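Local structure of phage-like element PBSX protein XepA (Bacillus subtilis, 6IA5) at the interface of chains A and B. The protein forms a pentamer and belongs to a prophage lytic cassette, although it does not seem to be involved in host cell lysis. Sequence-based numbering; all coordinates share one arbitrary frame. Chains: chain A/B, Phage-like element PBSX protein XepA.

The interface of chains A and B. Residues chain A 33-34, 38; chain B 34-36, 141-142.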
# COMPACT_ATOMS: atom_id res chain seq x y z
N VAL A 33 9.24 -6.14 30.26
CA VAL A 33 9.75 -7.27 29.49
C VAL A 33 10.51 -6.75 28.28
O VAL A 33 10.38 -5.59 27.90
CB VAL A 33 8.64 -8.25 29.06
CG1 VAL A 33 7.94 -8.90 30.27
CG2 VAL A 33 7.64 -7.61 28.07
N SER A 34 11.29 -7.65 27.68
CA SER A 34 11.99 -7.38 26.43
C SER A 34 12.08 -8.70 25.69
O SER A 34 12.50 -9.72 26.27
CB SER A 34 13.39 -6.84 26.63
OG SER A 34 14.07 -6.79 25.36
N GLY A 38 16.50 -8.26 22.18
CA GLY A 38 17.05 -7.06 22.79
C GLY A 38 18.19 -7.36 23.78
O GLY A 38 18.87 -6.44 24.24
N SER B 34 4.80 -4.90 29.99
CA SER B 34 5.11 -3.74 29.18
C SER B 34 6.52 -3.91 28.64
O SER B 34 7.46 -4.20 29.40
CB SER B 34 5.03 -2.45 29.95
OG SER B 34 5.56 -1.37 29.18
N ASN B 35 6.65 -3.68 27.33
CA ASN B 35 7.97 -3.60 26.74
C ASN B 35 8.77 -2.57 27.53
O ASN B 35 8.18 -1.59 28.02
CB ASN B 35 7.89 -3.24 25.25
CG ASN B 35 9.27 -3.22 24.62
OD1 ASN B 35 9.84 -2.15 24.41
ND2 ASN B 35 9.82 -4.40 24.38
N LEU B 36 10.10 -2.76 27.65
CA LEU B 36 10.90 -1.82 28.45
C LEU B 36 10.86 -0.40 27.88
O LEU B 36 11.18 0.54 28.61
CB LEU B 36 12.35 -2.32 28.60
CG LEU B 36 13.31 -2.10 27.42
CD1 LEU B 36 14.73 -2.47 27.86
CD2 LEU B 36 12.92 -2.91 26.17
N ALA B 141 14.94 -1.67 22.89
CA ALA B 141 15.91 -2.63 22.42
C ALA B 141 15.16 -3.70 21.63
O ALA B 141 13.99 -3.96 21.91
CB ALA B 141 16.58 -3.30 23.62
N GLY B 142 15.87 -4.37 20.71
CA GLY B 142 15.35 -5.58 20.10
C GLY B 142 14.37 -5.29 18.95
O GLY B 142 14.08 -4.13 18.62
O HOH W 1 12.40 -5.31 23.27
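The backbone N of A:Val33 donates a hydrogen bond to the carbonyl O of B:Ser34 at 2.8 Å, with an angle of 157° at the hydrogen. The donor is tilted from the carbonyl plane. The same A:Val33 offers its own carbonyl O to the backbone N of B:Leu36, at 2.9 Å, but this bond is strongly bent and weak. Both backbone groups of A:Val33 thus straddle B:Asn35, which pairs with it as a parallel beta bridge between the two copies of strand 28-35. The CG2 methyl of A:Val33 lies alongside the B:Ser34 carbonyl. Within chain B, the hydroxyl OG of B:Ser34 bonds to the carbonyl O of B:Asn35, which probably helps to hold the strand end where the 3-10 helix 36-38 begins.

Water 1 bridges the chains beside the strand pairing. B:Asn35 has CG anti to its backbone N (chi1 -178°), and its amide ND2 passes the A:Val33 carbonyl to meet the water at 3.0 Å. The hydroxyl OG of A:Ser34, also anti to its backbone N (chi1 172°), reaches the water at 3.1 Å from the other chain. The carbonyl O of B:Ala141 also meets this water. Apolar contact is sparse. The CD2 methyl of B:Leu36 touches A:Ser34 CB at 4.0 Å. Farther along, the CA atoms of A:Gly38 and B:Gly142 meet at 3.5 Å, where neither residue has a side chain to keep the backbones apart. The CB methyl of B:Ala141 packs against A:Gly38 CA at 3.9 Å. The patch is small and mainly backbone-mediated. It links neighbouring subunits through strand pairing and a shared water, and so contributes to assembly of the XepA pentamer.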